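PDB 5MUL: neuraminidase from Bacteroides thetaiotaomicron, which binds glucuronic acid and, as a beta-propeller glycoside hydrolase, probably acts as a rhamnosidase. Local coordinates for residues Arg230-Asp233 / Trp238-Ser241; Ile299-Asn302 / Trp307-Arg310; Phe146-Asp151 / Asp387-Lys392. All coordinates share one frame; numbering follows the deposited sequence.

How the contacts relate
Contact 3 is the ligand site: the end of strand 144-148 and helix 388-394, distant in sequence, both border the glucuronic acid, and contacts 1 and 2 are nested inside the long chain loop that contact 3 closes. Contacts 1 and 2 lie farther out, in two different sheets of the propeller, with their centres about 18 Å apart. They touch through Ser241, whose OG packs 3.3 Å from Asn302 ND2; Glu256 OE2 is hydrogen-bonded to both Ser241 OG and Trp307 NE1. Contact 1 comes within about 7 Å of contact 3 between nearest atoms, contact 2 within about 12 Å. The Phe232 side chain of contact 1 is about 11 Å from the glucuronic acid and about 7 Å from that of Asp203.

Contact 1 of 3, residues Arg230-Asp233 / Trp238-Ser241; sequences RSFD and WYKS
Arg230 and Tyr239 form a single antiparallel hydrogen-bonded bridge, which fastens the turn after strand 223-231 back onto the end of that strand. Arg230 N donates to Tyr239 O at 2.9 Å, and Tyr239 N returns a bond to Arg230 O at 2.7 Å. The same Arg230 O also receives a CA-H...O contact from Trp238 CA, 3.3 Å away.

Aromatic contacts follow on both sides of the bridge. Ser231 CB stands over the centre of the six-membered ring of Trp238, 3.5 Å from its centroid and only 4° off the normal, a CH-pi contact. A small serine suits this spot because it lets the broad indole lie close to the backbone, and its OG turns instead to Thr237 O and Gly235 N. Phe232 presents its edge to the face of Tyr239 in an offset edge-to-face pair, with ring planes at 60° and Phe232 CD2 4.0 Å from Tyr239 CD1.

The arginine makes the remaining contact. The Arg230 chain bends at chi3 (65°), which carries the guanidinium back over Ser241; Ser241 CA lies beneath one face, and Arg230 NH2 is 3.7 Å from Ser241 CB.

Two backbone bonds therefore set the register, while across the two segments the side chains meet through carbon and flat surfaces; polar ends find partners elsewhere, Arg230 NE at Tyr228 OH among them.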
loop_
_atom_site.group_PDB
_atom_site.type_symbol
_atom_site.label_atom_id
_atom_site.label_comp_id
_atom_site.label_asym_id
_atom_site.label_seq_id
_atom_site.Cartn_x
_atom_site.Cartn_y
_atom_site.Cartn_z
ATOM N N ARG A 230 16.003 -2.997 0.198
ATOM C CA ARG A 230 15.823 -1.733 0.909
ATOM C C ARG A 230 16.874 -0.720 0.517
ATOM O O ARG A 230 17.977 -1.083 0.081
ATOM C CB ARG A 230 15.881 -1.944 2.422
ATOM C CG ARG A 230 17.282 -2.268 2.915
ATOM C CD ARG A 230 17.407 -2.299 4.411
ATOM N NE ARG A 230 16.622 -3.372 4.961
ATOM C CZ ARG A 230 17.019 -4.181 5.934
ATOM N NH1 ARG A 230 18.223 -4.050 6.487
ATOM N NH2 ARG A 230 16.183 -5.124 6.341
ATOM N N SER A 231 16.564 0.563 0.678
ATOM C CA SER A 231 17.495 1.648 0.393
ATOM C C SER A 231 17.524 2.632 1.534
ATOM O O SER A 231 16.460 3.137 1.961
ATOM C CB SER A 231 17.097 2.392 -0.899
ATOM O OG SER A 231 17.951 3.491 -1.100
ATOM N N PHE A 232 18.714 2.958 1.996
ATOM C CA PHE A 232 18.928 3.953 3.048
ATOM C C PHE A 232 19.204 5.348 2.505
ATOM O O PHE A 232 19.327 6.286 3.290
ATOM C CB PHE A 232 20.147 3.529 3.878
ATOM C CG PHE A 232 20.027 2.175 4.482
ATOM C CD1 PHE A 232 19.301 1.976 5.643
ATOM C CD2 PHE A 232 20.658 1.074 3.919
ATOM C CE1 PHE A 232 19.203 0.719 6.209
ATOM C CE2 PHE A 232 20.561 -0.159 4.492
ATOM C CZ PHE A 232 19.815 -0.352 5.629
ATOM N N ASP A 233 19.408 5.506 1.199
ATOM C CA ASP A 233 19.862 6.759 0.614
ATOM C C ASP A 233 18.895 7.259 -0.460
ATOM O O ASP A 233 19.291 7.726 -1.510
ATOM C CB ASP A 233 21.318 6.663 0.069
ATOM C CG ASP A 233 21.486 5.637 -1.015
ATOM O OD1 ASP A 233 20.511 4.943 -1.394
ATOM O OD2 ASP A 233 22.641 5.504 -1.501
ATOM N N TRP A 238 20.730 0.047 -3.184
ATOM C CA TRP A 238 19.818 -0.926 -2.663
ATOM C C TRP A 238 20.591 -2.064 -2.021
ATOM O O TRP A 238 21.672 -2.469 -2.509
ATOM C CB TRP A 238 18.871 -1.442 -3.784
ATOM C CG TRP A 238 17.989 -0.333 -4.216
ATOM C CD1 TRP A 238 18.279 0.656 -5.085
ATOM C CD2 TRP A 238 16.682 -0.049 -3.698
ATOM N NE1 TRP A 238 17.225 1.548 -5.168
ATOM C CE2 TRP A 238 16.239 1.135 -4.310
ATOM C CE3 TRP A 238 15.849 -0.682 -2.785
ATOM C CZ2 TRP A 238 14.997 1.703 -4.016
ATOM C CZ3 TRP A 238 14.619 -0.104 -2.492
ATOM C CH2 TRP A 238 14.209 1.061 -3.121
ATOM N N TYR A 239 20.017 -2.602 -0.963
ATOM C CA TYR A 239 20.597 -3.674 -0.156
ATOM C C TYR A 239 19.654 -4.806 0.074
ATOM O O TYR A 239 18.424 -4.643 0.132
ATOM C CB TYR A 239 21.018 -3.142 1.229
ATOM C CG TYR A 239 22.242 -2.296 1.186
ATOM C CD1 TYR A 239 22.198 -0.962 0.870
ATOM C CD2 TYR A 239 23.496 -2.866 1.425
ATOM C CE1 TYR A 239 23.335 -0.187 0.799
ATOM C CE2 TYR A 239 24.627 -2.103 1.358
ATOM C CZ TYR A 239 24.569 -0.771 1.049
ATOM O OH TYR A 239 25.724 -0.023 1.001
ATOM N N LYS A 240 20.215 -5.984 0.307
ATOM C CA LYS A 240 19.533 -7.108 0.892
ATOM C C LYS A 240 19.485 -6.924 2.416
ATOM O O LYS A 240 20.285 -6.143 2.990
ATOM C CB LYS A 240 20.275 -8.393 0.538
ATOM C CG LYS A 240 20.342 -8.613 -0.963
ATOM C CD LYS A 240 20.942 -9.963 -1.348
ATOM C CE LYS A 240 20.864 -10.139 -2.854
ATOM N NZ LYS A 240 21.274 -11.530 -3.230
ATOM N N SER A 241 18.594 -7.664 3.079
ATOM C CA SER A 241 18.446 -7.565 4.545
ATOM C C SER A 241 19.709 -7.983 5.319
ATOM O O SER A 241 19.845 -7.620 6.496
ATOM C CB SER A 241 17.293 -8.416 5.045
ATOM O OG SER A 241 17.595 -9.797 4.953
#

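Contact 2 of 3, residues Ile299-Asn302 / Trp307-Arg310; sequences IVWN and WHNR
The first torsion of Trp301 brings its ring to His308 CB: chi1 of 77° puts Trp301 CG between its backbone N and carbonyl carbon and swings the indole across to the neighbouring strand. At -52°, His308 CG lies beside its own backbone N, anti to the carbonyl carbon, and the imidazole meets the five-membered ring of Trp301 obliquely. The two belong to the beta hairpin of strands 296-302 and 307-311, the last pair in a four-stranded antiparallel sheet of the propeller.

Trp301 and His308 are a hydrogen-bonded pair, as are Ile299 and Arg310. Each pair is closed by two backbone bonds, the shortest being His308 N to Trp301 O at 2.8 Å. Val300 CA and Asn309 CA add CA-H...O contacts to His308 O and Ile299 O.

On the face carrying Trp301, His308 CB sits over the six-membered ring, 3.4 Å from its centroid, in a CH-pi contact; Arg310 CB closes on the ring edge, 3.7 Å from Trp301 CZ3. A tryptophan suits the place, being wide enough to span two residues of the partner strand. Its ring also meets that of Tyr282, nearly parallel to it, and His308 NE2 is hydrogen-bonded to Asp303.

The other face repeats the theme with exchanged strands. Asn302 lays its CB over the six-membered ring of Trp307, 3.5 Å from the centroid, and its ND2 over the five-membered part. The amide plane stands at 68° to the indole. ND2 and NE1 are both donors and do not bond each other; NE1 is satisfied by Glu256, and Asn302 OD1 accepts from Gly304 N.

Ile299 O, which accepts from Arg310 N at 3.0 Å, also lies in the plane of the Trp301 ring, at its edge.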
loop_
_atom_site.group_PDB
_atom_site.type_symbol
_atom_site.label_atom_id
_atom_site.label_comp_id
_atom_site.label_asym_id
_atom_site.label_seq_id
_atom_site.Cartn_x
_atom_site.Cartn_y
_atom_site.Cartn_z
ATOM N N ILE A 299 2.193 -13.694 7.649
ATOM C CA ILE A 299 3.067 -12.582 7.948
ATOM C C ILE A 299 4.494 -13.084 7.700
ATOM O O ILE A 299 4.850 -14.186 8.155
ATOM C CB ILE A 299 2.813 -12.038 9.373
ATOM C CG1 ILE A 299 3.660 -10.801 9.634
ATOM C CG2 ILE A 299 3.021 -13.097 10.462
ATOM C CD1 ILE A 299 3.126 -9.570 8.939
ATOM N N VAL A 300 5.282 -12.324 6.965
ATOM C CA VAL A 300 6.664 -12.663 6.631
ATOM C C VAL A 300 7.525 -11.540 7.155
ATOM O O VAL A 300 7.244 -10.377 6.867
ATOM C CB VAL A 300 6.849 -12.819 5.103
ATOM C CG1 VAL A 300 8.308 -13.071 4.753
ATOM C CG2 VAL A 300 5.960 -13.917 4.566
ATOM N N TRP A 301 8.537 -11.804 7.949
ATOM C CA TRP A 301 9.319 -10.742 8.517
ATOM C C TRP A 301 10.757 -11.132 8.701
ATOM O O TRP A 301 11.086 -12.341 8.743
ATOM C CB TRP A 301 8.721 -10.246 9.859
ATOM C CG TRP A 301 8.984 -11.133 11.077
ATOM C CD1 TRP A 301 9.894 -10.912 12.068
ATOM C CD2 TRP A 301 8.300 -12.356 11.420
ATOM N NE1 TRP A 301 9.823 -11.935 13.003
ATOM C CE2 TRP A 301 8.847 -12.818 12.629
ATOM C CE3 TRP A 301 7.265 -13.090 10.832
ATOM C CZ2 TRP A 301 8.399 -14.021 13.245
ATOM C CZ3 TRP A 301 6.830 -14.276 11.429
ATOM C CH2 TRP A 301 7.397 -14.726 12.625
ATOM N N ASN A 302 11.612 -10.130 8.776
ATOM C CA ASN A 302 13.033 -10.345 8.987
ATOM C C ASN A 302 13.374 -9.647 10.293
ATOM O O ASN A 302 13.043 -8.482 10.486
ATOM C CB ASN A 302 13.872 -9.810 7.822
ATOM C CG ASN A 302 15.350 -10.158 7.956
ATOM O OD1 ASN A 302 16.084 -9.468 8.650
ATOM N ND2 ASN A 302 15.776 -11.213 7.299
ATOM N N TRP A 307 14.760 -14.539 7.896
ATOM C CA TRP A 307 13.365 -14.486 7.541
ATOM C C TRP A 307 12.557 -15.533 8.257
ATOM O O TRP A 307 12.987 -16.686 8.405
ATOM C CB TRP A 307 13.167 -14.647 6.033
ATOM C CG TRP A 307 13.686 -13.485 5.246
ATOM C CD1 TRP A 307 14.883 -13.393 4.617
ATOM C CD2 TRP A 307 13.026 -12.229 5.041
ATOM N NE1 TRP A 307 15.028 -12.162 4.020
ATOM C CE2 TRP A 307 13.902 -11.421 4.284
ATOM C CE3 TRP A 307 11.794 -11.710 5.436
ATOM C CZ2 TRP A 307 13.567 -10.119 3.886
ATOM C CZ3 TRP A 307 11.466 -10.403 5.038
ATOM C CH2 TRP A 307 12.350 -9.640 4.283
ATOM N N HIS A 308 11.359 -15.148 8.660
ATOM C CA HIS A 308 10.393 -16.038 9.266
ATOM C C HIS A 308 9.062 -15.859 8.563
ATOM O O HIS A 308 8.764 -14.777 8.019
ATOM C CB HIS A 308 10.174 -15.693 10.739
ATOM C CG HIS A 308 11.424 -15.610 11.544
ATOM N ND1 HIS A 308 12.047 -16.722 12.071
ATOM C CD2 HIS A 308 12.167 -14.548 11.925
ATOM C CE1 HIS A 308 13.124 -16.345 12.736
ATOM N NE2 HIS A 308 13.220 -15.031 12.665
ATOM N N ASN A 309 8.237 -16.880 8.596
ATOM C CA ASN A 309 6.852 -16.711 8.218
ATOM C C ASN A 309 5.924 -17.475 9.133
ATOM O O ASN A 309 6.270 -18.511 9.696
ATOM C CB ASN A 309 6.613 -17.015 6.748
ATOM C CG ASN A 309 7.054 -18.408 6.343
ATOM O OD1 ASN A 309 6.225 -19.310 6.243
ATOM N ND2 ASN A 309 8.349 -18.575 6.047
ATOM N N ARG A 310 4.747 -16.916 9.320
ATOM C CA ARG A 310 3.792 -17.419 10.273
ATOM C C ARG A 310 2.384 -17.294 9.709
ATOM O O ARG A 310 2.028 -16.287 9.075
ATOM C CB ARG A 310 3.951 -16.614 11.552
ATOM C CG ARG A 310 3.235 -17.173 12.705
ATOM C CD ARG A 310 3.615 -16.527 14.012
ATOM N NE ARG A 310 2.604 -16.977 14.926
ATOM C CZ ARG A 310 2.254 -16.406 16.064
ATOM N NH1 ARG A 310 2.840 -15.299 16.514
ATOM N NH2 ARG A 310 1.281 -16.976 16.761
#

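Contact 3 of 3, residues Phe146-Asp151 / Asp387-Lys392; sequences FYPLTD and DTELWK. With BDP (beta-D-glucopyranuronic acid), chain B.
The glucuronate pocket of the propeller is bordered here by the end of strand 144-148 with the loop that follows, and by the start of the short helix 388-394. Pro148 and Glu389 come from opposite directions and touch where Pro148 CG lies 3.4 Å from Glu389 OE2. The apolar proline ring has no donor to offer the carboxylate, and it also packs against the sugar, Pro148 CG being 3.8 Å from C3 of the glucuronic acid.

The helix supplies two of the polar bonds to the sugar. Glu389 OE1 accepts a hydrogen bond from the sugar O3 at 2.7 Å, and Lys392 NZ donates to the sugar O2 at 2.8 Å. One turn apart, the two side chains are joined by a salt bridge in which Lys392 NZ lies 2.8 Å from Glu389 OE2, which receives it on its syn lone pair, the side of the other oxygen. The lysine chain runs extended beyond CG, long enough to span from the helix to the sugar. Glu389 bends at chi2 (-54°), bringing its carboxylate within reach of both partners. Val202 O is a further acceptor for NZ.

At the C6 carboxylate end, Asp151 N gives O6A a weak bond. Gly152 N and Asp203 O also hydrogen-bond to the sugar. Asp387 OD1 caps the helix start by accepting from Leu390 N at 3.0 Å. The helix start rests against strand 45-48, with strand 195-202 flanking Thr388 and Tyr147.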
loop_
_atom_site.group_PDB
_atom_site.type_symbol
_atom_site.label_atom_id
_atom_site.label_comp_id
_atom_site.label_asym_id
_atom_site.label_seq_id
_atom_site.Cartn_x
_atom_site.Cartn_y
_atom_site.Cartn_z
ATOM N N PHE A 146 2.470 7.482 -4.011
ATOM C CA PHE A 146 3.376 8.370 -3.299
ATOM C C PHE A 146 3.787 7.807 -1.954
ATOM O O PHE A 146 3.018 7.115 -1.304
ATOM C CB PHE A 146 2.728 9.713 -3.001
ATOM C CG PHE A 146 2.421 10.550 -4.220
ATOM C CD1 PHE A 146 3.380 11.343 -4.825
ATOM C CD2 PHE A 146 1.130 10.588 -4.739
ATOM C CE1 PHE A 146 3.089 12.130 -5.906
ATOM C CE2 PHE A 146 0.835 11.383 -5.832
ATOM C CZ PHE A 146 1.815 12.152 -6.418
ATOM N N TYR A 147 4.965 8.212 -1.510
ATOM C CA TYR A 147 5.457 7.898 -0.177
ATOM C C TYR A 147 6.182 9.117 0.337
ATOM O O TYR A 147 6.814 9.826 -0.441
ATOM C CB TYR A 147 6.445 6.713 -0.188
ATOM C CG TYR A 147 5.890 5.497 -0.876
ATOM C CD1 TYR A 147 5.968 5.362 -2.266
ATOM C CD2 TYR A 147 5.219 4.522 -0.166
ATOM C CE1 TYR A 147 5.401 4.258 -2.885
ATOM C CE2 TYR A 147 4.662 3.440 -0.793
ATOM C CZ TYR A 147 4.770 3.329 -2.141
ATOM O OH TYR A 147 4.197 2.207 -2.762
ATOM N N PRO A 148 6.182 9.360 1.650
ATOM C CA PRO A 148 7.005 10.421 2.210
ATOM C C PRO A 148 8.465 9.979 2.336
ATOM O O PRO A 148 8.734 8.780 2.405
ATOM C CB PRO A 148 6.436 10.554 3.613
ATOM C CG PRO A 148 6.077 9.156 3.969
ATOM C CD PRO A 148 5.503 8.582 2.707
ATOM N N LEU A 149 9.393 10.921 2.299
ATOM C CA LEU A 149 10.797 10.677 2.578
ATOM C C LEU A 149 11.214 11.642 3.680
ATOM O O LEU A 149 10.496 12.589 3.986
ATOM C CB LEU A 149 11.659 10.900 1.333
ATOM C CG LEU A 149 11.414 9.959 0.142
ATOM C CD1 LEU A 149 12.244 10.409 -1.058
ATOM C CD2 LEU A 149 11.727 8.510 0.489
ATOM N N THR A 150 12.416 11.467 4.183
ATOM C CA THR A 150 12.921 12.325 5.233
ATOM C C THR A 150 12.907 13.780 4.841
ATOM O O THR A 150 13.125 14.140 3.663
ATOM C CB THR A 150 14.366 11.969 5.560
ATOM O OG1 THR A 150 15.163 12.040 4.375
ATOM C CG2 THR A 150 14.417 10.605 6.192
ATOM N N ASP A 151 12.623 14.616 5.829
ATOM C CA ASP A 151 12.706 16.085 5.696
ATOM C C ASP A 151 11.783 16.690 4.653
ATOM O O ASP A 151 12.089 17.722 4.060
ATOM C CB ASP A 151 14.168 16.547 5.489
ATOM C CG ASP A 151 15.045 16.286 6.711
ATOM O OD1 ASP A 151 14.519 16.162 7.831
ATOM O OD2 ASP A 151 16.258 16.177 6.514
ATOM N N ASP A 387 -4.353 4.888 7.100
ATOM C CA ASP A 387 -3.588 6.115 7.119
ATOM C C ASP A 387 -2.204 5.773 7.646
ATOM O O ASP A 387 -1.948 5.701 8.860
ATOM C CB ASP A 387 -4.314 7.131 8.014
ATOM C CG ASP A 387 -3.743 8.489 7.962
ATOM O OD1 ASP A 387 -2.533 8.673 7.717
ATOM O OD2 ASP A 387 -4.515 9.437 8.244
ATOM N N THR A 388 -1.288 5.555 6.714
ATOM C CA THR A 388 0.075 5.168 7.026
ATOM C C THR A 388 0.770 6.201 7.952
ATOM O O THR A 388 1.478 5.855 8.908
ATOM C CB THR A 388 0.814 4.895 5.670
ATOM O OG1 THR A 388 0.180 3.777 5.014
ATOM C CG2 THR A 388 2.269 4.599 5.845
ATOM N N GLU A 389 0.618 7.487 7.652
ATOM C CA GLU A 389 1.318 8.497 8.385
ATOM C C GLU A 389 0.770 8.675 9.791
ATOM O O GLU A 389 1.522 8.923 10.732
ATOM C CB GLU A 389 1.336 9.799 7.591
ATOM C CG GLU A 389 2.026 9.624 6.242
ATOM C CD GLU A 389 3.420 9.045 6.422
ATOM O OE1 GLU A 389 4.223 9.734 7.053
ATOM O OE2 GLU A 389 3.673 7.901 5.945
ATOM N N LEU A 390 -0.554 8.560 9.931
ATOM C CA LEU A 390 -1.146 8.652 11.247
ATOM C C LEU A 390 -0.587 7.572 12.177
ATOM O O LEU A 390 -0.316 7.849 13.362
ATOM C CB LEU A 390 -2.662 8.586 11.157
ATOM C CG LEU A 390 -3.366 8.774 12.508
ATOM C CD1 LEU A 390 -3.154 10.154 13.120
ATOM C CD2 LEU A 390 -4.836 8.467 12.332
ATOM N N TRP A 391 -0.398 6.345 11.684
ATOM C CA TRP A 391 0.197 5.291 12.502
ATOM C C TRP A 391 1.633 5.616 12.868
ATOM O O TRP A 391 2.033 5.547 14.043
ATOM C CB TRP A 391 0.171 3.928 11.798
ATOM C CG TRP A 391 0.750 2.873 12.687
ATOM C CD1 TRP A 391 2.004 2.340 12.615
ATOM C CD2 TRP A 391 0.136 2.312 13.853
ATOM N NE1 TRP A 391 2.178 1.436 13.640
ATOM C CE2 TRP A 391 1.069 1.434 14.433
ATOM C CE3 TRP A 391 -1.116 2.488 14.477
ATOM C CZ2 TRP A 391 0.761 0.677 15.547
ATOM C CZ3 TRP A 391 -1.423 1.734 15.583
ATOM C CH2 TRP A 391 -0.478 0.864 16.127
ATOM N N LYS A 392 2.416 6.062 11.895
ATOM C CA LYS A 392 3.819 6.376 12.216
ATOM C C LYS A 392 3.962 7.498 13.232
ATOM O O LYS A 392 4.841 7.447 14.091
ATOM C CB LYS A 392 4.551 6.836 10.990
ATOM C CG LYS A 392 4.753 5.776 9.964
ATOM C CD LYS A 392 5.311 6.501 8.756
ATOM C CE LYS A 392 5.417 5.631 7.574
ATOM N NZ LYS A 392 6.034 6.448 6.466
HETATM C C1 BDP B . 9.905 9.737 6.484
HETATM C C2 BDP B . 8.846 9.121 7.386
HETATM C C3 BDP B . 7.611 10.021 7.357
HETATM C C4 BDP B . 7.997 11.480 7.644
HETATM C C5 BDP B . 9.065 11.956 6.683
HETATM C C6 BDP B . 9.460 13.385 6.934
HETATM O O2 BDP B . 8.466 7.806 6.944
HETATM O O3 BDP B . 6.648 9.532 8.284
HETATM O O4 BDP B . 6.841 12.301 7.507
HETATM O O5 BDP B . 10.186 11.102 6.876
HETATM O O6A BDP B . 10.215 13.633 7.899
HETATM O O1 BDP B . 11.106 8.975 6.611
HETATM O O6B BDP B . 9.021 14.272 6.172
#